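Local atomic coordinates of transketolase (Campylobacter jejuni, PDB entry 3M7I), a protein that belongs to the thiamine diphosphate-dependent transketolase family and binds this cofactor between the two subunits of its dimer. Residues A[340-345]-A[499-504]; A[415-420]-A[441-446]. All coordinates share one frame; numbering follows the deposited sequence.

Interaction 1. Residues A[340-345]-A[499-504]. With RP5 (5-O-phosphono-beta-D-ribofuranose), chain E.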
loop_
_atom_site.group_PDB
_atom_site.type_symbol
_atom_site.label_atom_id
_atom_site.label_comp_id
_atom_site.label_asym_id
_atom_site.label_seq_id
_atom_site.Cartn_x
_atom_site.Cartn_y
_atom_site.Cartn_z
ATOM N N ASP A 340 15.265 -1.731 31.207
ATOM C CA ASP A 340 14.508 -0.681 30.512
ATOM C C ASP A 340 15.127 -0.538 29.132
ATOM O O ASP A 340 16.315 -0.271 28.987
ATOM C CB ASP A 340 14.532 0.662 31.253
ATOM C CG ASP A 340 13.890 0.593 32.648
ATOM O OD1 ASP A 340 13.236 -0.406 33.016
ATOM O OD2 ASP A 340 14.106 1.574 33.393
ATOM N N LEU A 341 14.340 -0.739 28.084
ATOM C CA LEU A 341 14.913 -0.602 26.743
ATOM C C LEU A 341 13.788 -0.245 25.783
ATOM O O LEU A 341 12.644 -0.434 26.131
ATOM C CB LEU A 341 15.616 -1.869 26.311
ATOM C CG LEU A 341 14.859 -3.140 26.637
ATOM C CD1 LEU A 341 13.596 -3.389 25.723
ATOM C CD2 LEU A 341 15.956 -4.230 26.554
ATOM N N ALA A 342 14.126 0.382 24.676
ATOM C CA ALA A 342 13.154 0.538 23.561
ATOM C C ALA A 342 12.994 -0.871 22.962
ATOM O O ALA A 342 13.977 -1.584 22.790
ATOM C CB ALA A 342 13.689 1.518 22.494
ATOM N N THR A 343 11.794 -1.237 22.556
ATOM C CA THR A 343 11.629 -2.581 22.066
ATOM C C THR A 343 12.200 -2.709 20.655
ATOM O O THR A 343 12.433 -3.846 20.235
ATOM C CB THR A 343 10.186 -3.066 22.121
ATOM O OG1 THR A 343 9.311 -2.082 21.550
ATOM C CG2 THR A 343 9.768 -3.304 23.627
ATOM N N ARG A 344 12.511 -1.612 19.977
ATOM C CA ARG A 344 13.312 -1.773 18.717
ATOM C C ARG A 344 14.687 -2.394 19.026
ATOM O O ARG A 344 15.254 -3.152 18.235
ATOM C CB ARG A 344 13.441 -0.498 17.939
ATOM C CG ARG A 344 14.111 0.615 18.601
ATOM C CD ARG A 344 14.345 1.755 17.632
ATOM N NE ARG A 344 14.845 2.950 18.345
ATOM C CZ ARG A 344 15.444 3.983 17.764
ATOM N NH1 ARG A 344 15.747 3.986 16.447
ATOM N NH2 ARG A 344 15.867 5.020 18.531
ATOM N N ASP A 345 15.197 -2.043 20.189
ATOM C CA ASP A 345 16.493 -2.483 20.630
ATOM C C ASP A 345 16.513 -3.917 21.138
ATOM O O ASP A 345 17.365 -4.656 20.775
ATOM C CB ASP A 345 17.073 -1.529 21.663
ATOM C CG ASP A 345 17.440 -0.180 21.085
ATOM O OD1 ASP A 345 17.848 -0.053 19.936
ATOM O OD2 ASP A 345 17.328 0.781 21.801
ATOM N N VAL A 499 5.505 -5.026 16.601
ATOM C CA VAL A 499 5.208 -3.610 16.608
ATOM C C VAL A 499 5.980 -3.058 17.783
ATOM O O VAL A 499 5.676 -3.366 18.926
ATOM C CB VAL A 499 3.697 -3.348 16.748
ATOM C CG1 VAL A 499 3.396 -1.851 16.916
ATOM C CG2 VAL A 499 2.933 -3.964 15.530
ATOM N N LEU A 500 6.957 -2.244 17.475
ATOM C CA LEU A 500 8.065 -1.904 18.389
ATOM C C LEU A 500 8.257 -0.379 18.565
ATOM O O LEU A 500 7.992 0.389 17.690
ATOM C CB LEU A 500 9.366 -2.555 17.830
ATOM C CG LEU A 500 9.209 -4.031 17.528
ATOM C CD1 LEU A 500 10.385 -4.539 16.587
ATOM C CD2 LEU A 500 9.103 -4.762 18.838
ATOM N N SER A 501 8.711 0.051 19.748
ATOM C CA SER A 501 8.845 1.442 20.048
ATOM C C SER A 501 10.171 2.066 19.626
ATOM O O SER A 501 11.204 1.371 19.664
ATOM C CB SER A 501 8.772 1.707 21.554
ATOM O OG SER A 501 9.876 1.115 22.247
ATOM N N ARG A 502 10.135 3.342 19.310
ATOM C CA ARG A 502 11.381 4.141 19.160
ATOM C C ARG A 502 11.941 4.431 20.531
ATOM O O ARG A 502 13.143 4.314 20.756
ATOM C CB ARG A 502 11.080 5.432 18.446
ATOM C CG ARG A 502 12.294 6.349 18.238
ATOM C CD ARG A 502 11.894 7.679 17.644
ATOM N NE ARG A 502 13.047 8.427 17.157
ATOM C CZ ARG A 502 13.502 9.559 17.652
ATOM N NH1 ARG A 502 14.608 10.108 17.097
ATOM N NH2 ARG A 502 12.883 10.179 18.650
ATOM N N GLN A 503 11.050 4.758 21.471
ATOM C CA GLN A 503 11.485 5.279 22.748
ATOM C C GLN A 503 11.659 4.178 23.795
ATOM O O GLN A 503 11.062 3.091 23.737
ATOM C CB GLN A 503 10.496 6.332 23.276
ATOM C CG GLN A 503 9.198 5.717 23.890
ATOM C CD GLN A 503 8.056 5.352 22.894
ATOM O OE1 GLN A 503 6.888 5.107 23.335
ATOM N NE2 GLN A 503 8.337 5.352 21.585
ATOM N N LYS A 504 12.449 4.487 24.827
ATOM C CA LYS A 504 12.703 3.546 25.871
ATOM C C LYS A 504 11.461 3.230 26.715
ATOM O O LYS A 504 10.728 4.146 27.099
ATOM C CB LYS A 504 13.795 4.142 26.770
ATOM C CG LYS A 504 14.254 3.231 27.870
ATOM C CD LYS A 504 15.613 3.762 28.468
ATOM C CE LYS A 504 16.769 3.762 27.400
ATOM N NZ LYS A 504 18.162 3.668 28.051
HETATM C C1 RP5 E . 13.494 9.770 9.518
HETATM O O4 RP5 E . 13.546 8.758 10.480
HETATM C C2 RP5 E . 14.931 10.198 9.285
HETATM O O2 RP5 E . 15.317 9.671 8.040
HETATM C C3 RP5 E . 15.705 9.741 10.512
HETATM O O3 RP5 E . 16.980 9.190 10.253
HETATM C C4 RP5 E . 14.819 8.656 11.057
HETATM C C5 RP5 E . 14.655 8.833 12.534
HETATM O O5 RP5 E . 15.856 8.365 13.132
HETATM P "P'" RP5 E . 15.621 7.661 14.511
HETATM O O1X RP5 E . 16.222 6.289 14.610
HETATM O O2X RP5 E . 13.999 7.715 14.683
HETATM O O3X RP5 E . 16.355 8.428 15.731
HETATM O O1 RP5 E . 12.787 10.880 10.034
HETATM O O HOH W 1 6.571 -2.497 21.535
#
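Thr343 and Ser501 grip each other twice, each offering its hydroxyl oxygen to the other's backbone amide. Ser501 N reaches Thr343 OG1 at 2.9 Å, nearly straight, and Thr343 N returns the bond to Ser501 OG at 3.1 Å. Both oxygens sit between their own backbone N and carbonyl carbon (chi1 49° and 65°), which turns them inward to the partner's amide. Ser501 OG in turn donates to Gln503 O at 2.7 Å, while a water joins Thr343 OG1 to Val499 O. One hydrogen bond joins backbone to backbone, Arg344 N to Ser501 O, and is longer at 3.3 Å.

Close van der Waals contact surrounds these bonds. The methyl of Ala342 rests against the carbonyl oxygens of Arg502 and Gln503, and Leu500 CD2 lies beside Thr343 CB. Farther along, the CG of Lys504 passes by the backbone of Asp340 and Leu341.

In fold terms, the start of helix 343-357, with Ala342 at its N-cap position, is tied to the loop that leaves strand 496-499 of the parallel sheet in the pyrimidine-binding domain.

Charged groups make up the remaining part. Arg344 and Arg502 run side by side in the same direction, their guanidinium planes 33° apart, with Arg502 CG over one face of the Arg344 group. The two converge on the phosphate of 5-O-phosphono-beta-D-ribofuranose: Arg344 NH1 bonds O1X at 3.0 Å and Arg502 NE bonds O2X at 2.7 Å, with Arg502 NH1 taking O3X at 2.8 Å. Arg344 NH1 is also bonded to Ser371 O, and its NE makes a weak bond to Arg502 O, so the protein backbone helps fix how this guanidinium is turned.

Interaction 2. Residues A[415-420]-A[441-446]. With TPP (thiamine diphosphate), chain B; RP5 (5-O-phosphono-beta-D-ribofuranose), chain E.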
loop_
_atom_site.group_PDB
_atom_site.type_symbol
_atom_site.label_atom_id
_atom_site.label_comp_id
_atom_site.label_asym_id
_atom_site.label_seq_id
_atom_site.Cartn_x
_atom_site.Cartn_y
_atom_site.Cartn_z
ATOM N N ALA A 415 11.601 -5.407 7.355
ATOM C CA ALA A 415 11.588 -4.290 8.301
ATOM C C ALA A 415 11.424 -2.925 7.685
ATOM O O ALA A 415 12.043 -2.571 6.663
ATOM C CB ALA A 415 12.901 -4.351 9.206
ATOM N N THR A 416 10.586 -2.130 8.378
ATOM C CA THR A 416 10.384 -0.721 8.142
ATOM C C THR A 416 9.705 -0.068 9.395
ATOM O O THR A 416 9.454 -0.788 10.374
ATOM C CB THR A 416 9.581 -0.448 6.844
ATOM O OG1 THR A 416 9.598 0.949 6.568
ATOM C CG2 THR A 416 8.156 -1.104 6.901
ATOM N N PHE A 417 9.449 1.249 9.313
ATOM C CA PHE A 417 8.631 1.966 10.329
ATOM C C PHE A 417 7.187 1.460 10.189
ATOM O O PHE A 417 6.685 1.160 9.096
ATOM C CB PHE A 417 8.613 3.463 10.177
ATOM C CG PHE A 417 9.931 4.155 10.382
ATOM C CD1 PHE A 417 10.892 3.612 11.228
ATOM C CD2 PHE A 417 10.175 5.325 9.760
ATOM C CE1 PHE A 417 12.092 4.290 11.409
ATOM C CE2 PHE A 417 11.417 6.007 9.950
ATOM C CZ PHE A 417 12.305 5.482 10.788
ATOM N N PHE A 418 6.485 1.325 11.302
ATOM C CA PHE A 418 5.130 0.816 11.221
ATOM C C PHE A 418 4.229 1.648 10.329
ATOM O O PHE A 418 3.330 1.062 9.668
ATOM C CB PHE A 418 4.554 0.780 12.666
ATOM C CG PHE A 418 3.235 0.054 12.857
ATOM C CD1 PHE A 418 2.863 -1.040 12.125
ATOM C CD2 PHE A 418 2.455 0.394 13.953
ATOM C CE1 PHE A 418 1.699 -1.713 12.374
ATOM C CE2 PHE A 418 1.314 -0.322 14.260
ATOM C CZ PHE A 418 0.951 -1.393 13.484
ATOM N N ILE A 419 4.462 2.978 10.251
ATOM C CA ILE A 419 3.660 3.797 9.393
ATOM C C ILE A 419 3.815 3.320 7.933
ATOM O O ILE A 419 2.850 3.337 7.174
ATOM C CB ILE A 419 3.914 5.321 9.536
ATOM C CG1 ILE A 419 2.873 6.115 8.749
ATOM C CG2 ILE A 419 5.350 5.664 9.129
ATOM C CD1 ILE A 419 1.445 5.795 8.957
ATOM N N PHE A 420 5.011 2.910 7.548
ATOM C CA PHE A 420 5.221 2.472 6.173
ATOM C C PHE A 420 4.936 0.977 5.945
ATOM O O PHE A 420 5.141 0.488 4.830
ATOM C CB PHE A 420 6.602 2.930 5.697
ATOM C CG PHE A 420 6.840 4.408 5.889
ATOM C CD1 PHE A 420 5.942 5.313 5.496
ATOM C CD2 PHE A 420 8.006 4.867 6.479
ATOM C CE1 PHE A 420 6.133 6.745 5.692
ATOM C CE2 PHE A 420 8.214 6.254 6.686
ATOM C CZ PHE A 420 7.267 7.167 6.293
ATOM N N ILE A 441 8.864 -6.734 10.800
ATOM C CA ILE A 441 9.390 -5.910 11.885
ATOM C C ILE A 441 9.042 -4.416 11.665
ATOM O O ILE A 441 9.468 -3.756 10.731
ATOM C CB ILE A 441 10.952 -6.088 11.975
ATOM C CG1 ILE A 441 11.350 -7.579 11.949
ATOM C CG2 ILE A 441 11.525 -5.276 13.105
ATOM C CD1 ILE A 441 10.719 -8.386 13.022
ATOM N N PHE A 442 8.183 -3.895 12.557
ATOM C CA PHE A 442 7.652 -2.571 12.417
ATOM C C PHE A 442 8.000 -1.735 13.692
ATOM O O PHE A 442 7.326 -1.838 14.749
ATOM C CB PHE A 442 6.108 -2.602 12.281
ATOM C CG PHE A 442 5.596 -3.313 11.055
ATOM C CD1 PHE A 442 6.257 -3.281 9.849
ATOM C CD2 PHE A 442 4.419 -4.057 11.153
ATOM C CE1 PHE A 442 5.711 -3.928 8.732
ATOM C CE2 PHE A 442 3.871 -4.711 10.039
ATOM C CZ PHE A 442 4.562 -4.674 8.842
ATOM N N THR A 443 8.973 -0.876 13.550
ATOM C CA THR A 443 9.387 0.041 14.629
ATOM C C THR A 443 8.651 1.351 14.606
ATOM O O THR A 443 7.873 1.654 13.710
ATOM C CB THR A 443 10.940 0.198 14.678
ATOM O OG1 THR A 443 11.401 1.089 13.641
ATOM C CG2 THR A 443 11.622 -1.236 14.652
ATOM N N HIS A 444 8.905 2.208 15.599
ATOM C CA HIS A 444 8.347 3.562 15.560
ATOM C C HIS A 444 6.812 3.500 15.584
ATOM O O HIS A 444 6.105 4.092 14.791
ATOM C CB HIS A 444 8.929 4.341 14.376
ATOM C CG HIS A 444 10.389 4.629 14.525
ATOM N ND1 HIS A 444 11.351 3.628 14.652
ATOM C CD2 HIS A 444 11.062 5.804 14.482
ATOM C CE1 HIS A 444 12.540 4.202 14.767
ATOM N NE2 HIS A 444 12.396 5.515 14.645
ATOM N N ASP A 445 6.327 2.829 16.592
ATOM C CA ASP A 445 4.952 2.348 16.558
ATOM C C ASP A 445 3.857 3.368 16.890
ATOM O O ASP A 445 2.670 3.015 16.809
ATOM C CB ASP A 445 4.758 1.182 17.483
ATOM C CG ASP A 445 4.848 1.536 18.959
ATOM O OD1 ASP A 445 5.693 2.368 19.378
ATOM O OD2 ASP A 445 4.070 0.928 19.757
ATOM N N SER A 446 4.203 4.571 17.348
ATOM C CA SER A 446 3.158 5.474 17.820
ATOM C C SER A 446 3.576 6.948 17.815
ATOM O O SER A 446 4.645 7.296 17.315
ATOM C CB SER A 446 2.798 5.080 19.243
ATOM O OG SER A 446 3.726 5.626 20.130
HETATM N "N1'" TPP B . 9.867 4.972 3.493
HETATM C "C2'" TPP B . 9.055 5.915 3.039
HETATM C CM2 TPP B . 7.932 5.597 2.077
HETATM N "N3'" TPP B . 9.176 7.151 3.509
HETATM C "C4'" TPP B . 10.087 7.502 4.413
HETATM N "N4'" TPP B . 10.112 8.775 4.805
HETATM C "C5'" TPP B . 11.047 6.501 4.878
HETATM C "C6'" TPP B . 10.844 5.248 4.369
HETATM C "C7'" TPP B . 12.124 6.774 5.896
HETATM N N3 TPP B . 13.108 7.680 5.351
HETATM C C2 TPP B . 13.206 8.986 5.589
HETATM S S1 TPP B . 14.444 9.795 4.637
HETATM C C5 TPP B . 14.895 8.227 4.024
HETATM C C4 TPP B . 14.029 7.222 4.482
HETATM C CM4 TPP B . 14.236 5.801 4.025
HETATM C C6 TPP B . 16.014 7.953 3.072
HETATM C C7 TPP B . 16.596 9.216 2.596
HETATM O O7 TPP B . 17.281 8.883 1.429
HETATM P PA TPP B . 17.463 10.067 0.438
HETATM O O1A TPP B . 16.213 10.388 -0.299
HETATM O O2A TPP B . 18.611 9.607 -0.404
HETATM O O3A TPP B . 17.719 11.348 1.376
HETATM P PB TPP B . 19.156 11.973 1.756
HETATM O O1B TPP B . 18.793 13.076 2.689
HETATM O O2B TPP B . 19.878 12.250 0.435
HETATM O O3B TPP B . 19.860 10.920 2.565
HETATM C C1 RP5 E . 13.494 9.770 9.518
HETATM O O4 RP5 E . 13.546 8.758 10.480
HETATM C C2 RP5 E . 14.931 10.198 9.285
HETATM O O2 RP5 E . 15.317 9.671 8.040
HETATM C C3 RP5 E . 15.705 9.741 10.512
HETATM O O3 RP5 E . 16.980 9.190 10.253
HETATM C C4 RP5 E . 14.819 8.656 11.057
HETATM C C5 RP5 E . 14.655 8.833 12.534
HETATM O O5 RP5 E . 15.856 8.365 13.132
HETATM P "P'" RP5 E . 15.621 7.661 14.511
HETATM O O1X RP5 E . 16.222 6.289 14.610
HETATM O O2X RP5 E . 13.999 7.715 14.683
HETATM O O3X RP5 E . 16.355 8.428 15.731
HETATM O O1 RP5 E . 12.787 10.880 10.034
HETATM O O HOH W 2 6.111 4.561 12.140
#
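Phe417 and His444 both carry CG anti to the carbonyl carbon (chi1 -65° and -67°), and from neighbouring strand ends their rings meet, Phe417 CE1 lying 3.3 Å above the centre of the imidazole. The planes are 33° apart, an oblique pairing. Thr443 OG1 lies at the edge of the phenylalanine ring.

Behind them, strands 411-417 and 439-443 run parallel as the two strands of a beta-alpha-beta unit. Thr416 uses both its N, to Ile441 O, and its O, which accepts Thr443 N; Phe418 N then closes on Thr443 O at 2.8 Å. Ala415 and Ile441 touch through their CB atoms on one face of the sheet, whereas Phe418 CD1 meets Phe442 CD2 at 3.5 Å, with rings nearly parallel but slid apart. Beyond the strand end, Phe420 lays a face against the pyrimidine of thiamine diphosphate, CE2 to C4' 3.2 Å.

His444 ND1 donates to Thr443 OG1 at 2.7 Å, tilted from the ring plane; that hydroxyl is itself bonded to Asn372 OD1. His444 NE2 donates to O2X of 5-O-phosphono-beta-D-ribofuranose at 2.7 Å. With Phe417 across one face, these bonds fix the imidazole's rotation and aim NE2 at the phosphate.

Interactions 1 and 2 lie with their centres about 11 Å apart and meet where strand 496-499 runs out beside strand 439-443: Leu500 N is 2.8 Å from Phe442 O, a probable hydrogen bond, and Val499 CG1 packs on Asp445 CB at 3.4 Å. In sequence, both segments of interaction 2 fall between those of interaction 1. The two contacts share one phosphate, since O2X takes a bond from a side chain of each, while Ser371 and Asp452 of the same chain, and His259 of the second subunit, also bond to the ligand. Interaction 2 extends to the thiamine diphosphate, whereas the Arg502 side chain in interaction 1 stays about 11 Å from it at the nearest atoms.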